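Local atomic coordinates of lactaldehyde dehydrogenase (Escherichia coli BL21, PDB entry 2OPX), a protein that catalyses the irreversible, NAD-dependent oxidation of L-lactaldehyde to L-lactate, and also of glycolaldehyde, in the breakdown of fucose and rhamnose. Residues E102-F107 / N153-L158; I279-V284 / I323-L328; E54-E59 / R199-L204. All coordinates share one frame; numbering follows the deposited sequence.

Contact 1: residues E102-F107 / N153-L158; sequences EVEVAF and NFPFFL. With DXC ((3alpha,5beta,12alpha)-3,12-dihydroxycholan-24-oic acid), chain B.
Glu-104 reaches from the middle of helix 98-116 to the opening turn of helix 155-168, where its carboxylate receives the backbone N-H of Phe-157. Its CB is directed at the other segment, and CG, anti to the backbone N (chi1 165°), runs past Phe-156 CB at 4.0 Å. From there the chain stays extended. CD lies 3.8 Å from Phe-154 CD2, the carboxylate turned obliquely to that ring. At the tip, OE2 accepts a nearly straight hydrogen bond from Phe-157 N at 2.9 Å, taken on the anti side of the carboxylate and slightly out of its plane. OE1 goes to Lys-96, whose ammonium also bonds Asn-153 O and lies against the Phe-154 ring as a cation-pi partner. A carboxylate suits a place between a lysine and a helix start, which would both tend to keep it ionised. Replaced by alanine, Glu-104 would probably leave Phe-157 N without its acceptor and Lys-96 without its counter-charge.

One turn on, Phe-107 turns its edge to the face of Phe-157 in an edge-to-face pair, centroids 5.1 Å apart and planes at 68°. A deoxycholate molecule lies on the same aromatic wall: its C14 stands 3.6 Å above the centre of the Phe-107 ring, and its C3 is 3.5 Å from Phe-154 CE2. It also bonds Glu-443 and Asn-286, residues that bind lactate, so the detergent probably occupies part of the substrate region. Away from it, Val-105 CG2 meets Phe-156 CD2 at 4.1 Å. Phe-156 packs further on Ile-86 and Ile-90 of helix 83-94 and on Phe-188 of helix 183-194.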
loop_
_atom_site.group_PDB
_atom_site.type_symbol
_atom_site.label_atom_id
_atom_site.label_comp_id
_atom_site.label_asym_id
_atom_site.label_seq_id
_atom_site.Cartn_x
_atom_site.Cartn_y
_atom_site.Cartn_z
ATOM N N GLU A 102 23.554 -0.524 -27.102
ATOM C CA GLU A 102 23.863 -1.670 -26.268
ATOM C C GLU A 102 23.130 -1.631 -24.937
ATOM O O GLU A 102 22.590 -2.646 -24.497
ATOM C CB GLU A 102 25.365 -1.750 -26.020
ATOM C CG GLU A 102 26.147 -2.321 -27.181
ATOM C CD GLU A 102 27.621 -2.453 -26.865
ATOM O OE1 GLU A 102 27.946 -2.955 -25.762
ATOM O OE2 GLU A 102 28.449 -2.065 -27.720
ATOM N N VAL A 103 23.109 -0.469 -24.290
ATOM C CA VAL A 103 22.436 -0.369 -23.006
ATOM C C VAL A 103 20.939 -0.478 -23.195
ATOM O O VAL A 103 20.266 -1.138 -22.411
ATOM C CB VAL A 103 22.767 0.954 -22.255
ATOM C CG1 VAL A 103 24.261 1.057 -22.023
ATOM C CG2 VAL A 103 22.259 2.147 -23.027
ATOM N N GLU A 104 20.415 0.153 -24.239
ATOM C CA GLU A 104 18.983 0.086 -24.490
ATOM C C GLU A 104 18.547 -1.373 -24.525
ATOM O O GLU A 104 17.594 -1.762 -23.846
ATOM C CB GLU A 104 18.628 0.766 -25.815
ATOM C CG GLU A 104 17.225 0.432 -26.309
ATOM C CD GLU A 104 16.692 1.424 -27.329
ATOM O OE1 GLU A 104 17.498 2.030 -28.067
ATOM O OE2 GLU A 104 15.457 1.589 -27.403
ATOM N N VAL A 105 19.258 -2.173 -25.314
ATOM C CA VAL A 105 18.954 -3.587 -25.447
ATOM C C VAL A 105 19.110 -4.309 -24.116
ATOM O O VAL A 105 18.227 -5.065 -23.701
ATOM C CB VAL A 105 19.872 -4.256 -26.495
ATOM C CG1 VAL A 105 19.700 -5.765 -26.456
ATOM C CG2 VAL A 105 19.544 -3.729 -27.875
ATOM N N ALA A 106 20.227 -4.072 -23.442
ATOM C CA ALA A 106 20.470 -4.720 -22.163
ATOM C C ALA A 106 19.428 -4.302 -21.127
ATOM O O ALA A 106 18.912 -5.136 -20.381
ATOM C CB ALA A 106 21.870 -4.385 -21.665
ATOM N N PHE A 107 19.124 -3.011 -21.080
ATOM C CA PHE A 107 18.145 -2.495 -20.130
ATOM C C PHE A 107 16.763 -3.061 -20.430
ATOM O O PHE A 107 16.032 -3.437 -19.515
ATOM C CB PHE A 107 18.107 -0.963 -20.176
ATOM C CG PHE A 107 17.152 -0.351 -19.194
ATOM C CD1 PHE A 107 15.923 0.148 -19.616
ATOM C CD2 PHE A 107 17.473 -0.287 -17.842
ATOM C CE1 PHE A 107 15.027 0.704 -18.703
ATOM C CE2 PHE A 107 16.585 0.266 -16.923
ATOM C CZ PHE A 107 15.359 0.762 -17.354
ATOM N N ASN A 153 13.153 7.233 -30.920
ATOM C CA ASN A 153 14.339 7.516 -30.109
ATOM C C ASN A 153 14.822 6.342 -29.253
ATOM O O ASN A 153 16.030 6.128 -29.117
ATOM C CB ASN A 153 14.109 8.758 -29.248
ATOM C CG ASN A 153 12.951 8.609 -28.300
ATOM O OD1 ASN A 153 12.105 7.723 -28.459
ATOM N ND2 ASN A 153 12.891 9.491 -27.308
ATOM N N PHE A 154 13.895 5.598 -28.660
ATOM C CA PHE A 154 14.249 4.402 -27.888
ATOM C C PHE A 154 13.211 3.346 -28.254
ATOM O O PHE A 154 12.510 2.812 -27.396
ATOM C CB PHE A 154 14.236 4.677 -26.388
ATOM C CG PHE A 154 15.436 5.437 -25.911
ATOM C CD1 PHE A 154 15.409 6.831 -25.816
ATOM C CD2 PHE A 154 16.613 4.766 -25.594
ATOM C CE1 PHE A 154 16.538 7.539 -25.417
ATOM C CE2 PHE A 154 17.745 5.464 -25.196
ATOM C CZ PHE A 154 17.708 6.855 -25.106
ATOM N N PRO A 155 13.138 3.014 -29.552
ATOM C CA PRO A 155 12.219 2.051 -30.164
ATOM C C PRO A 155 12.209 0.674 -29.537
ATOM O O PRO A 155 11.149 0.076 -29.365
ATOM C CB PRO A 155 12.684 2.017 -31.612
ATOM C CG PRO A 155 14.160 2.120 -31.459
ATOM C CD PRO A 155 14.288 3.248 -30.451
ATOM N N PHE A 156 13.382 0.162 -29.197
ATOM C CA PHE A 156 13.434 -1.162 -28.620
ATOM C C PHE A 156 12.913 -1.175 -27.189
ATOM O O PHE A 156 12.022 -1.956 -26.857
ATOM C CB PHE A 156 14.854 -1.713 -28.659
ATOM C CG PHE A 156 14.915 -3.204 -28.540
ATOM C CD1 PHE A 156 14.369 -4.011 -29.533
ATOM C CD2 PHE A 156 15.482 -3.806 -27.426
ATOM C CE1 PHE A 156 14.384 -5.393 -29.415
ATOM C CE2 PHE A 156 15.501 -5.196 -27.301
ATOM C CZ PHE A 156 14.950 -5.985 -28.296
ATOM N N PHE A 157 13.464 -0.310 -26.345
ATOM C CA PHE A 157 13.035 -0.246 -24.954
ATOM C C PHE A 157 11.535 -0.020 -24.829
ATOM O O PHE A 157 10.864 -0.662 -24.020
ATOM C CB PHE A 157 13.767 0.874 -24.222
ATOM C CG PHE A 157 13.163 1.228 -22.888
ATOM C CD1 PHE A 157 12.836 0.232 -21.967
ATOM C CD2 PHE A 157 12.950 2.555 -22.540
ATOM C CE1 PHE A 157 12.306 0.554 -20.714
ATOM C CE2 PHE A 157 12.424 2.889 -21.295
ATOM C CZ PHE A 157 12.103 1.885 -20.378
ATOM N N LEU A 158 11.007 0.896 -25.627
ATOM C CA LEU A 158 9.598 1.187 -25.543
ATOM C C LEU A 158 8.691 0.044 -25.926
ATOM O O LEU A 158 7.507 0.060 -25.594
ATOM C CB LEU A 158 9.254 2.438 -26.338
ATOM C CG LEU A 158 9.137 3.536 -25.282
ATOM C CD1 LEU A 158 10.519 4.132 -25.026
ATOM C CD2 LEU A 158 8.144 4.580 -25.726
HETATM C C1 DXC B . 15.660 6.808 -21.008
HETATM C C2 DXC B . 17.181 6.868 -21.275
HETATM C C3 DXC B . 17.721 5.476 -21.706
HETATM C C4 DXC B . 17.379 4.346 -20.649
HETATM C C5 DXC B . 15.864 4.363 -20.327
HETATM C C6 DXC B . 15.337 5.762 -19.921
HETATM C C7 DXC B . 19.240 5.534 -21.997
HETATM C C8 DXC B . 20.113 5.596 -20.736
HETATM C C9 DXC B . 19.826 4.465 -19.733
HETATM C C10 DXC B . 18.304 4.456 -19.346
HETATM C C11 DXC B . 20.691 4.554 -18.446
HETATM C C12 DXC B . 20.441 3.411 -17.399
HETATM C C13 DXC B . 18.918 3.465 -17.031
HETATM C C14 DXC B . 18.002 3.352 -18.295
HETATM C C15 DXC B . 22.201 4.598 -18.567
HETATM C C16 DXC B . 22.636 4.511 -17.114
HETATM C C17 DXC B . 21.488 3.889 -16.277
HETATM C C18 DXC B . 17.546 2.995 -21.375
HETATM C C19 DXC B . 22.087 2.932 -15.148
HETATM O O1 DXC B . 18.594 4.703 -16.377
HETATM O O2 DXC B . 15.183 8.098 -20.605
HETATM C C20 DXC B . 20.740 2.014 -18.068
HETATM C C21 DXC B . 21.006 2.292 -14.258
HETATM C C22 DXC B . 21.096 2.744 -12.777
HETATM C C23 DXC B . 22.501 2.560 -12.154
HETATM O O3 DXC B . 23.305 3.540 -12.137
HETATM O O4 DXC B . 22.815 1.430 -11.683
HETATM C C24 DXC B . 23.063 1.859 -15.695
#

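Contact 2: residues I279-V284 / I323-L328; sequences INSGQV and IAMGPL. With DXC ((3alpha,5beta,12alpha)-3,12-dihydroxycholan-24-oic acid), chain D.
Ser-281 OG donates a hydrogen bond of 2.9 Å to Gly-326 O, tying the loop after helix 266-278 to the loop before helix 331-347. The hydroxyl comes from above the carbonyl plane, 54° out of it, and so approaches the oxygen over its pi face. Beside the bond, Met-325 CB packs on the same hydroxyl oxygen, while Met-325 SD lies 3.7 Å from Ser-281 CA. Serine fits because it is small enough to lie against methionine yet can satisfy a buried carbonyl. Next to it, the extended Gln-283 crosses Leu-328, with CD 3.7 Å from Leu-328 CD2. Its amide is held at both ends: OE1 accepts from Ile-329 N, and NE2 gives a weak bond to Asn-280 O and a sound one to a water that donates to Pro-327 O at 2.9 Å. A second water joins Asn-280 N to Ala-324 O, which it meets at 2.7 Å.

Backbone shape sets these groups in place. Asn-280, Ser-281 and Gly-282 all have left-handed helical angles, a conformation easiest for glycine, and Gly-282 N closes the turn on Ile-279 O at 2.8 Å. Gln-283 follows as the centre of an inverse gamma turn. Opposite, a CB on Gly-326 would collide with Pro-327 CD, so the bare residue lets the chain pass. At the outer margin Ala-324 CB touches C24 of a second bound deoxycholate at 3.4 Å.

Gly-282 and Gln-283 belong to the Gly-Gln-x-Cys signature of aldehyde dehydrogenases, and this knot of turns is the approach to Cys-285, the inferred nucleophile of the active site.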
loop_
_atom_site.group_PDB
_atom_site.type_symbol
_atom_site.label_atom_id
_atom_site.label_comp_id
_atom_site.label_asym_id
_atom_site.label_seq_id
_atom_site.Cartn_x
_atom_site.Cartn_y
_atom_site.Cartn_z
ATOM N N ILE A 279 22.759 13.177 -24.860
ATOM C CA ILE A 279 22.380 11.781 -25.061
ATOM C C ILE A 279 21.392 11.633 -26.218
ATOM O O ILE A 279 20.441 12.412 -26.353
ATOM C CB ILE A 279 21.772 11.165 -23.770
ATOM C CG1 ILE A 279 21.481 9.679 -23.987
ATOM C CG2 ILE A 279 20.513 11.920 -23.360
ATOM C CD1 ILE A 279 21.102 8.949 -22.720
ATOM N N ASN A 280 21.634 10.630 -27.057
ATOM C CA ASN A 280 20.790 10.372 -28.217
ATOM C C ASN A 280 20.615 11.653 -29.032
ATOM O O ASN A 280 19.562 11.893 -29.633
ATOM C CB ASN A 280 19.419 9.849 -27.784
ATOM C CG ASN A 280 18.739 9.042 -28.873
ATOM O OD1 ASN A 280 17.517 9.091 -29.030
ATOM N ND2 ASN A 280 19.530 8.283 -29.630
ATOM N N SER A 281 21.658 12.478 -29.034
ATOM C CA SER A 281 21.652 13.734 -29.773
ATOM C C SER A 281 20.549 14.677 -29.302
ATOM O O SER A 281 20.016 15.465 -30.088
ATOM C CB SER A 281 21.505 13.450 -31.271
ATOM O OG SER A 281 22.550 12.606 -31.725
ATOM N N GLY A 282 20.215 14.594 -28.017
ATOM C CA GLY A 282 19.186 15.449 -27.454
ATOM C C GLY A 282 17.790 15.024 -27.862
ATOM O O GLY A 282 16.816 15.750 -27.651
ATOM N N GLN A 283 17.695 13.833 -28.440
ATOM C CA GLN A 283 16.422 13.314 -28.903
ATOM C C GLN A 283 15.692 12.463 -27.881
ATOM O O GLN A 283 15.218 11.376 -28.192
ATOM C CB GLN A 283 16.636 12.525 -30.188
ATOM C CG GLN A 283 16.932 13.418 -31.380
ATOM C CD GLN A 283 17.330 12.638 -32.609
ATOM O OE1 GLN A 283 17.147 13.099 -33.733
ATOM N NE2 GLN A 283 17.891 11.450 -32.405
ATOM N N VAL A 284 15.603 12.967 -26.655
ATOM C CA VAL A 284 14.903 12.258 -25.592
ATOM C C VAL A 284 13.965 13.245 -24.910
ATOM O O VAL A 284 14.288 14.426 -24.769
ATOM C CB VAL A 284 15.873 11.684 -24.548
ATOM C CG1 VAL A 284 15.131 10.715 -23.637
ATOM C CG2 VAL A 284 17.029 10.994 -25.237
ATOM N N ILE A 323 32.369 8.539 -30.429
ATOM C CA ILE A 323 31.503 9.707 -30.505
ATOM C C ILE A 323 30.413 9.642 -29.447
ATOM O O ILE A 323 30.079 8.568 -28.952
ATOM C CB ILE A 323 30.837 9.829 -31.884
ATOM C CG1 ILE A 323 30.136 8.520 -32.241
ATOM C CG2 ILE A 323 31.874 10.173 -32.929
ATOM C CD1 ILE A 323 29.345 8.588 -33.526
ATOM N N ALA A 324 29.861 10.800 -29.106
ATOM C CA ALA A 324 28.810 10.889 -28.102
ATOM C C ALA A 324 27.444 10.993 -28.760
ATOM O O ALA A 324 26.433 10.657 -28.151
ATOM C CB ALA A 324 29.045 12.102 -27.208
ATOM N N MET A 325 27.420 11.465 -30.002
ATOM C CA MET A 325 26.166 11.619 -30.727
ATOM C C MET A 325 26.204 11.039 -32.125
ATOM O O MET A 325 27.262 10.944 -32.760
ATOM C CB MET A 325 25.791 13.093 -30.877
ATOM C CG MET A 325 25.770 13.896 -29.620
ATOM S SD MET A 325 24.938 15.452 -29.937
ATOM C CE MET A 325 25.854 16.086 -31.366
ATOM N N GLY A 326 25.022 10.673 -32.605
ATOM C CA GLY A 326 24.894 10.162 -33.951
ATOM C C GLY A 326 24.109 11.241 -34.669
ATOM O O GLY A 326 24.004 12.363 -34.167
ATOM N N PRO A 327 23.549 10.953 -35.844
ATOM C CA PRO A 327 22.780 11.983 -36.545
ATOM C C PRO A 327 21.376 12.079 -35.951
ATOM O O PRO A 327 20.996 11.268 -35.110
ATOM C CB PRO A 327 22.749 11.461 -37.971
ATOM C CG PRO A 327 22.632 9.970 -37.749
ATOM C CD PRO A 327 23.667 9.729 -36.657
ATOM N N LEU A 328 20.616 13.083 -36.372
ATOM C CA LEU A 328 19.245 13.216 -35.906
ATOM C C LEU A 328 18.474 12.168 -36.705
ATOM O O LEU A 328 18.962 11.684 -37.729
ATOM C CB LEU A 328 18.701 14.615 -36.196
ATOM C CG LEU A 328 19.334 15.758 -35.401
ATOM C CD1 LEU A 328 18.621 17.065 -35.731
ATOM C CD2 LEU A 328 19.235 15.470 -33.918
HETATM C C1 DXC D . 25.926 4.717 -19.263
HETATM C C2 DXC D . 26.063 6.258 -19.214
HETATM C C3 DXC D . 25.418 6.910 -20.468
HETATM C C4 DXC D . 26.012 6.327 -21.817
HETATM C C5 DXC D . 25.956 4.778 -21.800
HETATM C C6 DXC D . 26.578 4.147 -20.536
HETATM C C7 DXC D . 25.525 8.458 -20.424
HETATM C C8 DXC D . 26.926 9.001 -20.762
HETATM C C9 DXC D . 27.483 8.480 -22.104
HETATM C C10 DXC D . 27.472 6.902 -22.117
HETATM C C11 DXC D . 28.927 9.002 -22.426
HETATM C C12 DXC D . 29.512 8.483 -23.793
HETATM C C13 DXC D . 29.491 6.911 -23.736
HETATM C C14 DXC D . 28.070 6.349 -23.440
HETATM C C15 DXC D . 29.211 10.520 -22.457
HETATM C C16 DXC D . 30.547 10.623 -23.212
HETATM C C17 DXC D . 30.934 9.200 -23.700
HETATM C C18 DXC D . 25.011 6.676 -22.940
HETATM C C19 DXC D . 32.005 9.213 -24.900
HETATM O O1 DXC D . 30.364 6.416 -22.701
HETATM O O2 DXC D . 26.531 4.128 -18.104
HETATM C C20 DXC D . 28.582 8.964 -24.972
HETATM C C21 DXC D . 32.384 7.785 -25.381
HETATM C C22 DXC D . 33.455 7.721 -26.498
HETATM C C23 DXC D . 34.870 8.075 -26.021
HETATM O O3 DXC D . 35.556 7.201 -25.426
HETATM O O4 DXC D . 35.312 9.233 -26.245
HETATM C C24 DXC D . 31.591 10.127 -26.075
HETATM O O HOH W 1 24.181 9.501 -27.356
HETATM O O HOH W 2 18.534 9.845 -34.647
#

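Contact 3: residues E54-E59 / R199-L204; sequences ERAQPE and RGVFNL
Arg-55 and Arg-199 share one carboxylate oxygen, OD1 of Asp-12, to which the NH2 of each forms a salt bridge. The two NH2 atoms stand 4.4 Å apart, and the shared aspartate probably lets these like charges gather; long, flexible arginines suit this task because each can reach out from its own backbone. The setting is the Rossmann-type sheet, where strand 202-204 runs parallel to strand 172-176 and helix 43-62 lies alongside.

Away from the charges, the backbones come close. Ala-56 turns its methyl at the turn leading into the strand, with CB 3.7 Å from Gly-200 C and also against Arg-199 O, an approach that so small a side chain allows. Glycine suits the place of Gly-200: phi is 83°, and a CB would run into the Ala-56 methyl and the carbonyl O of Arg-199. Val-201 adds a looser apolar touch, its CG2 lying 4.2 Å from Ala-56 CB, and carries on inward to Leu-167 of helix 155-168 and Trp-60 of helix 43-62.

Asn-203, in strand 202-204, ties the turn to its surroundings. Its OD1 accepts from Asp-12 N, and its ND2 serves Ile-173 O as well as its own segment: the bond from Asn-203 ND2 to Gly-200 O is 3.0 Å long, the donor standing well above the carbonyl plane.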
loop_
_atom_site.group_PDB
_atom_site.type_symbol
_atom_site.label_atom_id
_atom_site.label_comp_id
_atom_site.label_asym_id
_atom_site.label_seq_id
_atom_site.Cartn_x
_atom_site.Cartn_y
_atom_site.Cartn_z
ATOM N N GLU A 54 -7.868 -9.720 -29.165
ATOM C CA GLU A 54 -9.096 -9.906 -28.405
ATOM C C GLU A 54 -9.378 -11.382 -28.165
ATOM O O GLU A 54 -9.787 -11.761 -27.074
ATOM C CB GLU A 54 -10.280 -9.267 -29.129
ATOM C CG GLU A 54 -11.598 -9.357 -28.369
ATOM C CD GLU A 54 -12.770 -8.783 -29.156
ATOM O OE1 GLU A 54 -13.021 -9.266 -30.281
ATOM O OE2 GLU A 54 -13.439 -7.852 -28.656
ATOM N N ARG A 55 -9.164 -12.215 -29.179
ATOM C CA ARG A 55 -9.407 -13.645 -29.027
ATOM C C ARG A 55 -8.533 -14.268 -27.955
ATOM O O ARG A 55 -9.005 -15.049 -27.128
ATOM C CB ARG A 55 -9.145 -14.394 -30.334
ATOM C CG ARG A 55 -10.277 -14.380 -31.331
ATOM C CD ARG A 55 -10.118 -15.534 -32.301
ATOM N NE ARG A 55 -8.884 -15.446 -33.074
ATOM C CZ ARG A 55 -8.674 -14.555 -34.037
ATOM N NH1 ARG A 55 -9.622 -13.673 -34.337
ATOM N NH2 ARG A 55 -7.530 -14.555 -34.713
ATOM N N ALA A 56 -7.253 -13.919 -27.980
ATOM C CA ALA A 56 -6.283 -14.463 -27.044
ATOM C C ALA A 56 -6.401 -13.967 -25.613
ATOM O O ALA A 56 -6.070 -14.689 -24.675
ATOM C CB ALA A 56 -4.869 -14.185 -27.560
ATOM N N GLN A 57 -6.882 -12.741 -25.446
ATOM C CA GLN A 57 -6.970 -12.128 -24.126
ATOM C C GLN A 57 -7.578 -12.975 -23.002
ATOM O O GLN A 57 -6.946 -13.173 -21.963
ATOM C CB GLN A 57 -7.685 -10.785 -24.253
ATOM C CG GLN A 57 -7.363 -9.795 -23.160
ATOM C CD GLN A 57 -8.077 -10.114 -21.869
ATOM O OE1 GLN A 57 -9.270 -10.421 -21.869
ATOM N NE2 GLN A 57 -7.356 -10.031 -20.754
ATOM N N PRO A 58 -8.799 -13.495 -23.191
ATOM C CA PRO A 58 -9.420 -14.313 -22.139
ATOM C C PRO A 58 -8.538 -15.450 -21.632
ATOM O O PRO A 58 -8.327 -15.582 -20.430
ATOM C CB PRO A 58 -10.685 -14.833 -22.805
ATOM C CG PRO A 58 -11.044 -13.709 -23.741
ATOM C CD PRO A 58 -9.704 -13.349 -24.344
ATOM N N GLU A 59 -8.028 -16.271 -22.541
ATOM C CA GLU A 59 -7.187 -17.383 -22.131
ATOM C C GLU A 59 -5.835 -16.934 -21.589
ATOM O O GLU A 59 -5.204 -17.642 -20.799
ATOM C CB GLU A 59 -6.998 -18.363 -23.287
ATOM C CG GLU A 59 -8.143 -19.362 -23.431
ATOM C CD GLU A 59 -8.252 -20.325 -22.242
ATOM O OE1 GLU A 59 -8.560 -19.872 -21.110
ATOM O OE2 GLU A 59 -8.026 -21.544 -22.440
ATOM N N ARG A 199 -0.343 -17.231 -29.490
ATOM C CA ARG A 199 -0.811 -16.407 -30.595
ATOM C C ARG A 199 -1.766 -15.310 -30.140
ATOM O O ARG A 199 -2.622 -15.530 -29.277
ATOM C CB ARG A 199 -1.534 -17.285 -31.613
ATOM C CG ARG A 199 -2.749 -17.995 -31.011
ATOM C CD ARG A 199 -3.381 -18.972 -31.977
ATOM N NE ARG A 199 -3.995 -18.296 -33.111
ATOM C CZ ARG A 199 -4.552 -18.926 -34.137
ATOM N NH1 ARG A 199 -4.569 -20.253 -34.172
ATOM N NH2 ARG A 199 -5.098 -18.226 -35.124
ATOM N N GLY A 200 -1.613 -14.128 -30.730
ATOM C CA GLY A 200 -2.488 -13.018 -30.409
ATOM C C GLY A 200 -2.156 -12.207 -29.176
ATOM O O GLY A 200 -2.737 -11.143 -28.978
ATOM N N VAL A 201 -1.241 -12.692 -28.342
ATOM C CA VAL A 201 -0.873 -11.955 -27.136
ATOM C C VAL A 201 0.013 -10.759 -27.498
ATOM O O VAL A 201 -0.124 -9.669 -26.934
ATOM C CB VAL A 201 -0.157 -12.876 -26.136
ATOM C CG1 VAL A 201 0.329 -12.081 -24.943
ATOM C CG2 VAL A 201 -1.115 -13.978 -25.689
ATOM N N PHE A 202 0.916 -10.967 -28.449
ATOM C CA PHE A 202 1.790 -9.903 -28.916
ATOM C C PHE A 202 1.650 -9.800 -30.426
ATOM O O PHE A 202 1.825 -10.789 -31.130
ATOM C CB PHE A 202 3.251 -10.193 -28.584
ATOM C CG PHE A 202 4.193 -9.149 -29.105
ATOM C CD1 PHE A 202 4.414 -7.974 -28.391
ATOM C CD2 PHE A 202 4.830 -9.319 -30.330
ATOM C CE1 PHE A 202 5.261 -6.982 -28.893
ATOM C CE2 PHE A 202 5.674 -8.335 -30.839
ATOM C CZ PHE A 202 5.892 -7.164 -30.118
ATOM N N ASN A 203 1.354 -8.605 -30.919
ATOM C CA ASN A 203 1.180 -8.390 -32.350
ATOM C C ASN A 203 1.903 -7.129 -32.788
ATOM O O ASN A 203 1.879 -6.110 -32.096
ATOM C CB ASN A 203 -0.306 -8.252 -32.682
ATOM C CG ASN A 203 -1.118 -9.410 -32.168
ATOM O OD1 ASN A 203 -1.167 -10.474 -32.791
ATOM N ND2 ASN A 203 -1.741 -9.226 -31.006
ATOM N N LEU A 204 2.535 -7.201 -33.949
ATOM C CA LEU A 204 3.261 -6.070 -34.479
ATOM C C LEU A 204 2.695 -5.698 -35.840
ATOM O O LEU A 204 2.747 -6.494 -36.785
ATOM C CB LEU A 204 4.743 -6.421 -34.619
ATOM C CG LEU A 204 5.693 -5.254 -34.895
ATOM C CD1 LEU A 204 5.705 -4.325 -33.689
ATOM C CD2 LEU A 204 7.094 -5.784 -35.160
#

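How the contacts relate
Contacts 1 and 2 are buried and adjoin each other, whereas contact 3 is partly exposed and far from the annotated sites, its centre about 24 Å from that of contact 1 and 36 Å from that of contact 2. The first two meet where Asn-153 ND2 probably bonds Gln-283 O and Phe-154 packs on Val-284; both border the active site, and each touches a bound deoxycholate. Helix 155-168 links contact 1 to contact 3, since Val-201 rests on it farther along. Chemistry follows place: a buried carboxylate and packed aromatic rings in contact 1, backbone carbonyls and waters in contact 2, exposed arginines sharing an aspartate in contact 3.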